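Side-chain contacts in conserved hypothetical protein (Thermoplasma acidophilum DSM 1728, PDB 1Q7H), which is of unknown function but, as a PUA-domain protein, may bind RNA and possibly act in translation initiation: residues Lys10-Ile15 / Glu29-Ala34; Trp16-Arg21 / Gly54-Ser59; Asn71-Asp76 / Ser87-Pro92; Asp105-Lys110 / Lys136-Ile141. All blocks are in the same frame, centred on the assembly; numbering follows the deposited sequence.

Interaction 1: residues Lys10-Ile15 / Glu29-Ala34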
loop_
_atom_site.group_PDB
_atom_site.type_symbol
_atom_site.label_atom_id
_atom_site.label_comp_id
_atom_site.label_asym_id
_atom_site.label_seq_id
_atom_site.Cartn_x
_atom_site.Cartn_y
_atom_site.Cartn_z
ATOM N N LYS A 10 0.370 1.116 23.826
ATOM C CA LYS A 10 -0.892 1.729 23.427
ATOM C C LYS A 10 -0.787 2.490 22.113
ATOM O O LYS A 10 -1.729 2.506 21.324
ATOM C CB LYS A 10 -1.417 2.643 24.540
ATOM C CG LYS A 10 -1.866 1.867 25.772
ATOM C CD LYS A 10 -2.348 2.771 26.904
ATOM C CE LYS A 10 -3.606 3.535 26.534
ATOM N NZ LYS A 10 -4.135 4.295 27.704
ATOM N N GLU A 11 0.354 3.122 21.869
ATOM C CA GLU A 11 0.543 3.852 20.625
ATOM C C GLU A 11 0.594 2.844 19.472
ATOM O O GLU A 11 -0.043 3.039 18.444
ATOM C CB GLU A 11 1.843 4.660 20.676
ATOM C CG GLU A 11 1.812 5.808 21.669
ATOM C CD GLU A 11 1.132 7.054 21.120
ATOM O OE1 GLU A 11 0.538 6.991 20.023
ATOM O OE2 GLU A 11 1.193 8.102 21.790
ATOM N N ALA A 12 1.349 1.765 19.656
ATOM C CA ALA A 12 1.478 0.735 18.635
ATOM C C ALA A 12 0.116 0.152 18.291
ATOM O O ALA A 12 -0.225 -0.010 17.121
ATOM C CB ALA A 12 2.404 -0.374 19.120
ATOM N N LYS A 13 -0.668 -0.147 19.318
ATOM C CA LYS A 13 -1.986 -0.728 19.120
ATOM C C LYS A 13 -2.814 0.054 18.112
ATOM O O LYS A 13 -3.530 -0.535 17.303
ATOM C CB LYS A 13 -2.729 -0.817 20.453
ATOM C CG LYS A 13 -4.038 -1.581 20.387
ATOM C CD LYS A 13 -4.710 -1.599 21.750
ATOM C CE LYS A 13 -6.053 -2.313 21.713
ATOM N NZ LYS A 13 -5.914 -3.753 21.348
ATOM N N ARG A 14 -2.722 1.379 18.149
ATOM C CA ARG A 14 -3.487 2.195 17.216
ATOM C C ARG A 14 -3.088 1.881 15.777
ATOM O O ARG A 14 -3.935 1.797 14.886
ATOM C CB ARG A 14 -3.261 3.684 17.487
ATOM C CG ARG A 14 -4.013 4.588 16.520
ATOM C CD ARG A 14 -3.815 6.052 16.843
ATOM N NE ARG A 14 -2.470 6.518 16.528
ATOM C CZ ARG A 14 -2.112 7.021 15.353
ATOM N NH1 ARG A 14 -3.006 7.124 14.375
ATOM N NH2 ARG A 14 -0.865 7.428 15.162
ATOM N N ILE A 15 -1.792 1.720 15.551
ATOM C CA ILE A 15 -1.300 1.421 14.219
ATOM C C ILE A 15 -1.690 0.001 13.815
ATOM O O ILE A 15 -2.035 -0.236 12.660
ATOM C CB ILE A 15 0.230 1.585 14.149
ATOM C CG1 ILE A 15 0.620 2.982 14.641
ATOM C CG2 ILE A 15 0.710 1.393 12.732
ATOM C CD1 ILE A 15 -0.026 4.104 13.866
ATOM N N GLU A 29 3.472 -6.434 17.237
ATOM C CA GLU A 29 4.783 -5.989 16.762
ATOM C C GLU A 29 5.142 -4.632 17.376
ATOM O O GLU A 29 4.335 -3.701 17.357
ATOM C CB GLU A 29 4.768 -5.867 15.239
ATOM C CG GLU A 29 4.275 -7.119 14.520
ATOM C CD GLU A 29 5.403 -7.988 13.983
ATOM O OE1 GLU A 29 6.587 -7.684 14.254
ATOM O OE2 GLU A 29 5.096 -8.983 13.284
ATOM N N SER A 30 6.342 -4.512 17.935
ATOM C CA SER A 30 6.740 -3.238 18.515
ATOM C C SER A 30 7.211 -2.357 17.373
ATOM O O SER A 30 7.804 -2.841 16.412
ATOM C CB SER A 30 7.846 -3.424 19.563
ATOM O OG SER A 30 8.995 -4.026 19.012
ATOM N N LEU A 31 6.949 -1.060 17.484
ATOM C CA LEU A 31 7.291 -0.120 16.426
ATOM C C LEU A 31 8.173 1.060 16.831
ATOM O O LEU A 31 8.101 1.544 17.959
ATOM C CB LEU A 31 5.989 0.437 15.833
ATOM C CG LEU A 31 4.898 -0.567 15.436
ATOM C CD1 LEU A 31 3.588 0.159 15.180
ATOM C CD2 LEU A 31 5.334 -1.336 14.189
ATOM N N GLU A 32 9.004 1.518 15.900
ATOM C CA GLU A 32 9.832 2.692 16.131
ATOM C C GLU A 32 9.255 3.734 15.194
ATOM O O GLU A 32 8.854 3.409 14.079
ATOM C CB GLU A 32 11.283 2.465 15.742
ATOM C CG GLU A 32 11.986 1.383 16.498
ATOM C CD GLU A 32 13.429 1.293 16.081
ATOM O OE1 GLU A 32 14.257 2.066 16.612
ATOM O OE2 GLU A 32 13.731 0.467 15.197
ATOM N N VAL A 33 9.202 4.980 15.635
ATOM C CA VAL A 33 8.655 6.027 14.798
ATOM C C VAL A 33 9.731 7.058 14.492
ATOM O O VAL A 33 10.636 7.270 15.290
ATOM C CB VAL A 33 7.447 6.700 15.492
ATOM C CG1 VAL A 33 7.911 7.466 16.731
ATOM C CG2 VAL A 33 6.722 7.604 14.511
ATOM N N ALA A 34 9.636 7.683 13.323
ATOM C CA ALA A 34 10.591 8.701 12.907
ATOM C C ALA A 34 9.821 9.770 12.138
ATOM O O ALA A 34 8.752 9.491 11.601
ATOM C CB ALA A 34 11.669 8.079 12.032
#
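The backbones of helix 9-20 and the chain entering strand 32-35 come closest at Ala12 and Leu31, whose CA atoms lie 6.3 Å apart. This is helix-on-sheet packing in the N-terminal pre-PUA domain, where one long helix lies against a five-stranded antiparallel sheet. Leu31, just ahead of the strand, reaches to the helix, and nearly everything that touches is centred on its CD1 methyl. With chi1 at -49°, CG lies opposite the carbonyl carbon, and the extended chi2 then carries CD1 into the groove between Ala12 and Ile15, one helical turn apart. There it meets the branch point of Ile15, 3.8 Å from CB, with CG2 at 4.0 Å, so it nestles against the root of that side chain and not its end. On the other flank, CD1 is 4.1 Å from Ala12 CB. Leu31 also packs on Ile44 of strand 40-44 and on Ile7, just past strand 5-6, which makes it a hydrophobic bridge between helix and sheet. Ile15 CD1 lies over one face of the Arg14 guanidinium, toward its rim. Nearby, Ala12 CB stands 4.2 Å from Glu29 O, a carbonyl that accepts the indole NE1 hydrogen of Trp16.

Interaction 2: residues Trp16-Arg21 / Gly54-Ser59. Unlike the reference sequence in segment 16-21: Gln18 (reference Ala), Ser20 (reference Ala).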
loop_
_atom_site.group_PDB
_atom_site.type_symbol
_atom_site.label_atom_id
_atom_site.label_comp_id
_atom_site.label_asym_id
_atom_site.label_seq_id
_atom_site.Cartn_x
_atom_site.Cartn_y
_atom_site.Cartn_z
ATOM N N TRP A 16 -1.655 -0.939 14.758
ATOM C CA TRP A 16 -2.033 -2.316 14.442
ATOM C C TRP A 16 -3.482 -2.354 13.983
ATOM O O TRP A 16 -3.825 -3.031 13.005
ATOM C CB TRP A 16 -1.908 -3.240 15.659
ATOM C CG TRP A 16 -0.560 -3.264 16.315
ATOM C CD1 TRP A 16 0.640 -2.932 15.754
ATOM C CD2 TRP A 16 -0.278 -3.668 17.660
ATOM N NE1 TRP A 16 1.654 -3.102 16.670
ATOM C CE2 TRP A 16 1.117 -3.551 17.848
ATOM C CE3 TRP A 16 -1.072 -4.111 18.727
ATOM C CZ2 TRP A 16 1.735 -3.863 19.057
ATOM C CZ3 TRP A 16 -0.457 -4.421 19.932
ATOM C CH2 TRP A 16 0.933 -4.295 20.087
ATOM N N GLU A 17 -4.331 -1.630 14.704
ATOM C CA GLU A 17 -5.748 -1.582 14.394
ATOM C C GLU A 17 -6.005 -0.923 13.048
ATOM O O GLU A 17 -6.881 -1.348 12.312
ATOM C CB GLU A 17 -6.508 -0.845 15.497
ATOM C CG GLU A 17 -6.333 -1.446 16.875
ATOM C CD GLU A 17 -7.052 -0.645 17.955
ATOM O OE1 GLU A 17 -7.047 0.606 17.875
ATOM O OE2 GLU A 17 -7.610 -1.264 18.890
ATOM N N GLN A 18 -5.251 0.118 12.723
ATOM C CA GLN A 18 -5.426 0.777 11.432
ATOM C C GLN A 18 -5.098 -0.190 10.291
ATOM O O GLN A 18 -5.817 -0.257 9.297
ATOM C CB GLN A 18 -4.520 2.001 11.327
ATOM C CG GLN A 18 -5.045 3.193 12.100
ATOM C CD GLN A 18 -6.267 3.811 11.451
ATOM O OE1 GLN A 18 -7.000 4.563 12.086
ATOM N NE2 GLN A 18 -6.483 3.509 10.174
HETATM N N MSE A 19 -4.004 -0.929 10.437
HETATM C CA MSE A 19 -3.592 -1.883 9.420
HETATM C C MSE A 19 -4.518 -3.099 9.360
HETATM O O MSE A 19 -4.709 -3.687 8.293
HETATM C CB MSE A 19 -2.153 -2.321 9.680
HETATM C CG MSE A 19 -1.133 -1.214 9.462
HETATM SE SE MSE A 19 -1.166 -0.482 7.647
HETATM C CE MSE A 19 -2.327 1.047 7.944
ATOM N N SER A 20 -5.094 -3.475 10.500
ATOM C CA SER A 20 -6.011 -4.615 10.558
ATOM C C SER A 20 -7.262 -4.335 9.719
ATOM O O SER A 20 -7.986 -5.247 9.332
ATOM C CB SER A 20 -6.412 -4.915 12.010
ATOM O OG SER A 20 -7.176 -6.118 12.100
ATOM N N ARG A 21 -7.515 -3.065 9.433
ATOM C CA ARG A 21 -8.665 -2.699 8.617
ATOM C C ARG A 21 -8.545 -3.315 7.232
ATOM O O ARG A 21 -9.546 -3.558 6.562
ATOM C CB ARG A 21 -8.748 -1.182 8.459
ATOM C CG ARG A 21 -9.239 -0.426 9.687
ATOM C CD ARG A 21 -9.296 1.054 9.364
ATOM N NE ARG A 21 -9.867 1.266 8.034
ATOM C CZ ARG A 21 -9.699 2.367 7.310
ATOM N NH1 ARG A 21 -8.973 3.372 7.785
ATOM N NH2 ARG A 21 -10.247 2.459 6.105
ATOM N N GLY A 54 -0.736 11.873 5.239
ATOM C CA GLY A 54 -2.121 12.167 4.929
ATOM C C GLY A 54 -2.864 11.040 5.610
ATOM O O GLY A 54 -3.377 11.196 6.722
ATOM N N ASP A 55 -2.907 9.890 4.948
ATOM C CA ASP A 55 -3.542 8.712 5.518
ATOM C C ASP A 55 -2.403 7.793 5.939
ATOM O O ASP A 55 -1.246 8.044 5.598
ATOM C CB ASP A 55 -4.396 7.982 4.475
ATOM C CG ASP A 55 -5.542 8.823 3.954
ATOM O OD1 ASP A 55 -6.333 9.329 4.779
ATOM O OD2 ASP A 55 -5.655 8.966 2.716
ATOM N N LEU A 56 -2.722 6.748 6.691
ATOM C CA LEU A 56 -1.707 5.789 7.085
ATOM C C LEU A 56 -1.603 4.822 5.912
ATOM O O LEU A 56 -2.577 4.176 5.535
ATOM C CB LEU A 56 -2.108 5.048 8.352
ATOM C CG LEU A 56 -1.923 5.822 9.650
ATOM C CD1 LEU A 56 -2.523 5.034 10.786
ATOM C CD2 LEU A 56 -0.441 6.072 9.894
ATOM N N ILE A 57 -0.407 4.740 5.349
ATOM C CA ILE A 57 -0.125 3.907 4.192
ATOM C C ILE A 57 0.857 2.788 4.520
ATOM O O ILE A 57 1.927 3.042 5.072
ATOM C CB ILE A 57 0.507 4.788 3.079
ATOM C CG1 ILE A 57 -0.478 5.889 2.667
ATOM C CG2 ILE A 57 0.920 3.948 1.895
ATOM C CD1 ILE A 57 0.131 6.921 1.736
ATOM N N PRO A 58 0.504 1.527 4.207
ATOM C CA PRO A 58 1.446 0.432 4.498
ATOM C C PRO A 58 2.545 0.539 3.450
ATOM O O PRO A 58 2.279 0.960 2.329
ATOM C CB PRO A 58 0.596 -0.816 4.292
ATOM C CG PRO A 58 -0.371 -0.375 3.187
ATOM C CD PRO A 58 -0.767 1.005 3.673
ATOM N N SER A 59 3.774 0.189 3.802
ATOM C CA SER A 59 4.856 0.250 2.832
ATOM C C SER A 59 4.797 -1.016 1.983
ATOM O O SER A 59 4.122 -1.975 2.342
ATOM C CB SER A 59 6.213 0.310 3.536
ATOM O OG SER A 59 6.561 -0.958 4.052
#
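The carboxamide of Gln18 is the flat group here, and Leu56 CD1 sits off its plane, displaced toward the CG end, so that neither OE1 nor NE2 makes the closest approach. The aliphatic stem does the touching: Leu56 CD1 is 3.4 Å from Gln18 CG, a snug fit, and 3.7 Å from Gln18 CB, the two side chains crossing at about a right angle. The bend of Gln18 at chi2 (-71°) turns the amide aside and presents the methylenes to the leucine. Gln18 differs from the reference sequence, which has alanine here. Next along the helix is Met19, a selenomethionine. Its chain folds at chi2 and again at chi3 (95°), which brings SE to 3.8 Å from Pro58 CB and swings CE back to 4.0 Å from Leu56 CB. Helix 9-20 thus packs over strand 56-58, the last strand of the pre-PUA sheet, with local axes 9.5 Å apart and crossing at -68°. Val50 and Ile26 close in around Met19, while Pro58 also touches Met106 and Phe108 of the PUA domain. Between these two segments the contacts are all van der Waals, so dispersion and fit probably dominate: CE lies 4.0 Å from Leu56 O as a plain neighbour, and the polarisable selenium is set against a ring methylene in a largely apolar layer.

Interaction 3: residues Asn71-Asp76 / Ser87-Pro92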
loop_
_atom_site.group_PDB
_atom_site.type_symbol
_atom_site.label_atom_id
_atom_site.label_comp_id
_atom_site.label_asym_id
_atom_site.label_seq_id
_atom_site.Cartn_x
_atom_site.Cartn_y
_atom_site.Cartn_z
ATOM N N ASN A 71 -8.975 -5.491 -0.918
ATOM C CA ASN A 71 -8.579 -4.396 -1.791
ATOM C C ASN A 71 -7.346 -4.684 -2.613
ATOM O O ASN A 71 -6.570 -3.785 -2.904
ATOM C CB ASN A 71 -8.377 -3.124 -0.970
ATOM C CG ASN A 71 -9.668 -2.644 -0.327
ATOM O OD1 ASN A 71 -10.664 -3.364 -0.313
ATOM N ND2 ASN A 71 -9.652 -1.432 0.213
ATOM N N ILE A 72 -7.182 -5.940 -2.999
ATOM C CA ILE A 72 -6.038 -6.339 -3.797
ATOM C C ILE A 72 -6.332 -6.224 -5.292
ATOM O O ILE A 72 -7.428 -6.536 -5.750
ATOM C CB ILE A 72 -5.633 -7.787 -3.480
ATOM C CG1 ILE A 72 -5.139 -7.889 -2.041
ATOM C CG2 ILE A 72 -4.539 -8.242 -4.417
ATOM C CD1 ILE A 72 -5.039 -9.330 -1.559
ATOM N N VAL A 73 -5.336 -5.769 -6.041
ATOM C CA VAL A 73 -5.449 -5.611 -7.483
ATOM C C VAL A 73 -4.226 -6.245 -8.113
ATOM O O VAL A 73 -3.095 -5.910 -7.764
ATOM C CB VAL A 73 -5.488 -4.122 -7.881
ATOM C CG1 VAL A 73 -5.605 -3.985 -9.380
ATOM C CG2 VAL A 73 -6.655 -3.435 -7.186
ATOM N N THR A 74 -4.452 -7.177 -9.030
ATOM C CA THR A 74 -3.361 -7.864 -9.702
ATOM C C THR A 74 -3.181 -7.329 -11.114
ATOM O O THR A 74 -4.140 -7.250 -11.883
ATOM C CB THR A 74 -3.632 -9.367 -9.755
ATOM O OG1 THR A 74 -3.832 -9.836 -8.424
ATOM C CG2 THR A 74 -2.449 -10.120 -10.392
ATOM N N VAL A 75 -1.948 -6.962 -11.449
ATOM C CA VAL A 75 -1.647 -6.420 -12.767
ATOM C C VAL A 75 -0.774 -7.373 -13.577
ATOM O O VAL A 75 -0.133 -8.265 -13.015
ATOM C CB VAL A 75 -0.968 -5.040 -12.640
ATOM C CG1 VAL A 75 -1.865 -4.104 -11.810
ATOM C CG2 VAL A 75 0.398 -5.179 -11.990
ATOM N N ASP A 76 -0.751 -7.194 -14.898
ATOM C CA ASP A 76 0.031 -8.086 -15.735
ATOM C C ASP A 76 1.489 -7.677 -15.844
ATOM O O ASP A 76 1.903 -6.654 -15.322
ATOM C CB ASP A 76 -0.600 -8.243 -17.139
ATOM C CG ASP A 76 -0.652 -6.935 -17.935
ATOM O OD1 ASP A 76 0.207 -6.059 -17.744
ATOM O OD2 ASP A 76 -1.561 -6.793 -18.781
ATOM N N SER A 87 3.775 5.076 -12.022
ATOM C CA SER A 87 2.801 5.390 -13.055
ATOM C C SER A 87 1.390 5.106 -12.557
ATOM O O SER A 87 1.203 4.244 -11.699
ATOM C CB SER A 87 3.053 4.514 -14.272
ATOM O OG SER A 87 1.899 4.460 -15.070
ATOM N N ASP A 88 0.401 5.825 -13.087
ATOM C CA ASP A 88 -0.986 5.565 -12.719
ATOM C C ASP A 88 -1.271 4.156 -13.243
ATOM O O ASP A 88 -0.563 3.655 -14.117
ATOM C CB ASP A 88 -1.963 6.524 -13.415
ATOM C CG ASP A 88 -1.851 7.962 -12.930
ATOM O OD1 ASP A 88 -1.724 8.200 -11.706
ATOM O OD2 ASP A 88 -1.922 8.865 -13.791
ATOM N N LEU A 89 -2.318 3.527 -12.728
ATOM C CA LEU A 89 -2.682 2.187 -13.155
ATOM C C LEU A 89 -3.898 2.247 -14.072
ATOM O O LEU A 89 -4.952 2.747 -13.683
ATOM C CB LEU A 89 -2.988 1.315 -11.928
ATOM C CG LEU A 89 -3.591 -0.071 -12.175
ATOM C CD1 LEU A 89 -2.675 -0.883 -13.069
ATOM C CD2 LEU A 89 -3.828 -0.769 -10.838
ATOM N N PHE A 90 -3.749 1.728 -15.286
ATOM C CA PHE A 90 -4.832 1.734 -16.258
ATOM C C PHE A 90 -5.507 0.373 -16.351
ATOM O O PHE A 90 -4.853 -0.662 -16.277
ATOM C CB PHE A 90 -4.284 2.202 -17.603
ATOM C CG PHE A 90 -3.807 3.632 -17.574
ATOM C CD1 PHE A 90 -4.710 4.677 -17.700
ATOM C CD2 PHE A 90 -2.477 3.931 -17.302
ATOM C CE1 PHE A 90 -4.299 6.005 -17.549
ATOM C CE2 PHE A 90 -2.057 5.258 -17.147
ATOM C CZ PHE A 90 -2.975 6.293 -17.270
ATOM N N ALA A 91 -6.826 0.390 -16.509
ATOM C CA ALA A 91 -7.634 -0.825 -16.556
ATOM C C ALA A 91 -7.156 -1.979 -17.436
ATOM O O ALA A 91 -7.258 -3.138 -17.038
ATOM C CB ALA A 91 -9.076 -0.465 -16.912
ATOM N N PRO A 92 -6.636 -1.689 -18.641
ATOM C CA PRO A 92 -6.161 -2.749 -19.537
ATOM C C PRO A 92 -5.084 -3.637 -18.925
ATOM O O PRO A 92 -4.892 -4.780 -19.347
ATOM C CB PRO A 92 -5.622 -1.976 -20.738
ATOM C CG PRO A 92 -6.414 -0.725 -20.724
ATOM C CD PRO A 92 -6.453 -0.369 -19.266
HETATM O O HOH W 1 -4.498 -7.794 -18.564
#
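Leu89 has CG opposite its backbone N (chi1 171°), a torsion that drives its forked end inward to Val73 and Val75. Of its two methyls, CD1 meets Val75 alone, 3.6 Å from CG1, while CD2 meets both valines, 4.0 Å from Val73 CG1 and equally far from Val75 CG1. Val73 turns CG1 to Leu89 CD2, and the two side chains slide past each other in opposite directions. Strands 72-75 and 89-90 are far apart in the order of the mixed six-stranded sheet, so this meeting of inward residues across the interior reflects the strong curl of the PUA pseudobarrel. Ile107 and Val109 back the two valines from the neighbouring strand. Where the segments run out, the contact turns polar. The chi1 of Asp76, 63°, tucks its carboxylate between backbone N and C, and OD1 accepts from the Ala79 amide. OD2 stands 3.9 Å from Pro92 O, two acceptors facing each other. A water lies 3.1 Å from Asp76 OD2 and 3.1 Å from Pro92 O. The chemistry is therefore split: an aliphatic contact in the buried interior, and at the polar end one water that donates to both acceptors, bridging oxygens that cannot bond to each other directly.

Interaction 4: residues Asp105-Lys110 / Lys136-Ile141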
loop_
_atom_site.group_PDB
_atom_site.type_symbol
_atom_site.label_atom_id
_atom_site.label_comp_id
_atom_site.label_asym_id
_atom_site.label_seq_id
_atom_site.Cartn_x
_atom_site.Cartn_y
_atom_site.Cartn_z
ATOM N N ASP A 105 -11.243 3.960 -2.400
ATOM C CA ASP A 105 -10.600 2.981 -1.525
ATOM C C ASP A 105 -9.091 2.927 -1.774
ATOM O O ASP A 105 -8.609 3.202 -2.876
ATOM C CB ASP A 105 -11.128 1.561 -1.783
ATOM C CG ASP A 105 -12.588 1.389 -1.431
ATOM O OD1 ASP A 105 -13.128 2.230 -0.689
ATOM O OD2 ASP A 105 -13.191 0.395 -1.893
HETATM N N MSE A 106 -8.344 2.562 -0.746
HETATM C CA MSE A 106 -6.907 2.396 -0.895
HETATM C C MSE A 106 -6.786 0.981 -1.474
HETATM O O MSE A 106 -7.483 0.068 -1.025
HETATM C CB MSE A 106 -6.218 2.454 0.469
HETATM C CG MSE A 106 -4.705 2.445 0.398
HETATM SE SE MSE A 106 -3.912 2.642 2.173
HETATM C CE MSE A 106 -4.275 4.515 2.470
ATOM N N ILE A 107 -5.934 0.799 -2.480
ATOM C CA ILE A 107 -5.751 -0.523 -3.062
ATOM C C ILE A 107 -4.297 -0.950 -2.973
ATOM O O ILE A 107 -3.386 -0.123 -2.903
ATOM C CB ILE A 107 -6.205 -0.583 -4.541
ATOM C CG1 ILE A 107 -5.364 0.367 -5.397
ATOM C CG2 ILE A 107 -7.684 -0.251 -4.630
ATOM C CD1 ILE A 107 -5.483 0.122 -6.879
ATOM N N PHE A 108 -4.093 -2.259 -2.986
ATOM C CA PHE A 108 -2.770 -2.836 -2.869
ATOM C C PHE A 108 -2.504 -3.625 -4.133
ATOM O O PHE A 108 -3.149 -4.634 -4.396
ATOM C CB PHE A 108 -2.752 -3.694 -1.608
ATOM C CG PHE A 108 -3.286 -2.963 -0.413
ATOM C CD1 PHE A 108 -2.649 -1.816 0.042
ATOM C CD2 PHE A 108 -4.473 -3.354 0.193
ATOM C CE1 PHE A 108 -3.190 -1.056 1.085
ATOM C CE2 PHE A 108 -5.026 -2.607 1.233
ATOM C CZ PHE A 108 -4.385 -1.453 1.683
ATOM N N VAL A 109 -1.549 -3.127 -4.908
ATOM C CA VAL A 109 -1.188 -3.683 -6.196
ATOM C C VAL A 109 -0.147 -4.778 -6.140
ATOM O O VAL A 109 0.920 -4.597 -5.567
ATOM C CB VAL A 109 -0.653 -2.569 -7.123
ATOM C CG1 VAL A 109 -0.422 -3.121 -8.524
ATOM C CG2 VAL A 109 -1.626 -1.396 -7.134
ATOM N N LYS A 110 -0.449 -5.910 -6.763
ATOM C CA LYS A 110 0.495 -7.012 -6.779
ATOM C C LYS A 110 0.789 -7.512 -8.183
ATOM O O LYS A 110 -0.017 -7.373 -9.103
ATOM C CB LYS A 110 -0.022 -8.182 -5.941
ATOM C CG LYS A 110 -1.371 -8.688 -6.379
ATOM C CD LYS A 110 -1.747 -9.975 -5.653
ATOM C CE LYS A 110 -1.106 -11.182 -6.295
ATOM N NZ LYS A 110 -1.604 -12.460 -5.719
ATOM N N LYS A 136 -8.535 5.067 -16.268
ATOM C CA LYS A 136 -7.567 5.073 -15.182
ATOM C C LYS A 136 -8.212 4.395 -13.982
ATOM O O LYS A 136 -9.141 4.929 -13.380
ATOM C CB LYS A 136 -7.180 6.507 -14.818
ATOM C CG LYS A 136 -6.138 6.590 -13.707
ATOM C CD LYS A 136 -5.774 8.023 -13.369
ATOM C CE LYS A 136 -5.060 8.710 -14.526
ATOM N NZ LYS A 136 -4.605 10.086 -14.161
ATOM N N ALA A 137 -7.719 3.215 -13.637
ATOM C CA ALA A 137 -8.264 2.462 -12.509
ATOM C C ALA A 137 -7.805 2.998 -11.151
ATOM O O ALA A 137 -8.558 2.967 -10.175
ATOM C CB ALA A 137 -7.887 0.986 -12.643
ATOM N N ALA A 138 -6.577 3.503 -11.087
ATOM C CA ALA A 138 -6.059 4.024 -9.825
ATOM C C ALA A 138 -4.846 4.906 -9.998
ATOM O O ALA A 138 -4.163 4.852 -11.020
ATOM C CB ALA A 138 -5.691 2.863 -8.908
ATOM N N ARG A 139 -4.590 5.740 -8.999
ATOM C CA ARG A 139 -3.392 6.557 -9.013
ATOM C C ARG A 139 -2.510 5.881 -7.967
ATOM O O ARG A 139 -3.018 5.426 -6.941
ATOM C CB ARG A 139 -3.689 8.003 -8.613
ATOM C CG ARG A 139 -4.194 8.212 -7.196
ATOM C CD ARG A 139 -4.265 9.715 -6.868
ATOM N NE ARG A 139 -4.882 9.975 -5.565
ATOM C CZ ARG A 139 -6.184 9.847 -5.317
ATOM N NH1 ARG A 139 -7.015 9.470 -6.283
ATOM N NH2 ARG A 139 -6.654 10.066 -4.094
ATOM N N ILE A 140 -1.211 5.778 -8.231
ATOM C CA ILE A 140 -0.292 5.143 -7.275
ATOM C C ILE A 140 0.245 6.164 -6.273
ATOM O O ILE A 140 0.779 7.203 -6.664
ATOM C CB ILE A 140 0.895 4.453 -8.001
ATOM C CG1 ILE A 140 0.555 2.998 -8.341
ATOM C CG2 ILE A 140 2.107 4.398 -7.083
ATOM C CD1 ILE A 140 -0.874 2.717 -8.587
ATOM N N ILE A 141 0.108 5.865 -4.983
ATOM C CA ILE A 141 0.568 6.783 -3.944
ATOM C C ILE A 141 1.840 6.332 -3.224
ATOM O O ILE A 141 2.432 7.094 -2.454
ATOM C CB ILE A 141 -0.535 7.052 -2.897
ATOM C CG1 ILE A 141 -0.943 5.748 -2.211
ATOM C CG2 ILE A 141 -1.744 7.703 -3.567
ATOM C CD1 ILE A 141 -1.975 5.949 -1.117
#
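Inside the PUA pseudobarrel, strands 106-111 and 136-142 face each other across the core and meet through Ile107 and Ala138. Their local axes are 8.7 Å apart and nearly perpendicular, crossing at -85°. Ile107 CD1 presses on Ala138 CB at 3.4 Å, tighter than usual van der Waals contact for two carbons. Ile107 reaches it with chi1 at 62°, CG1 wedged between backbone N and carbonyl carbon, and an extended chi2 that pushes CD1 straight across. The two strands are not neighbours: 116-122 lies between them, and the sheet must coil hard to bring them face to face. A classic beta bulge accompanies that coiling in strand 136-142, where Ala137 and Ala138 both stand opposite Leu89 of the edge strand. Beyond the tight spot the packing is looser. Val109 CG2 lies 4.4 Å from Ile140 CD1, the isoleucine holding a chi2 of 30°, off the staggered positions. At the other end, Met106, a selenomethionine, is extended as far as SE and then turns, placing CE 4.5 Å from Ile141 CD1. Met106 and Ile141 also touch Ile57 of the N-terminal domain, so this end of the contact belongs to the interface between domains. Arg139 and Lys136 of the bulged strand make salt bridges to Glu123 and Asp88.

How the interactions relate
Interactions 1 and 2 lie in the N-terminal domain, interactions 3 and 4 in the PUA domain. The first pair shares helix 9-20 and one sheet; its centres are 11 Å apart and its segments alternate along the chain, so the helix meets the sheet near its start and near its end. Interactions 3 and 4 follow in series, centres only 7 Å apart, and backbone hydrogen bonds join strand 72-75 to 106-111 and 89-90 to 136-142, so the two contacts lie side by side in one sheet and probably in the same barrel interior. Interactions 2 and 4, 15 Å apart, touch through Ile57 with Ile141 and Pro58 with Phe108, which brings the domains into direct contact. Interactions 1 and 3 stand 30 Å apart.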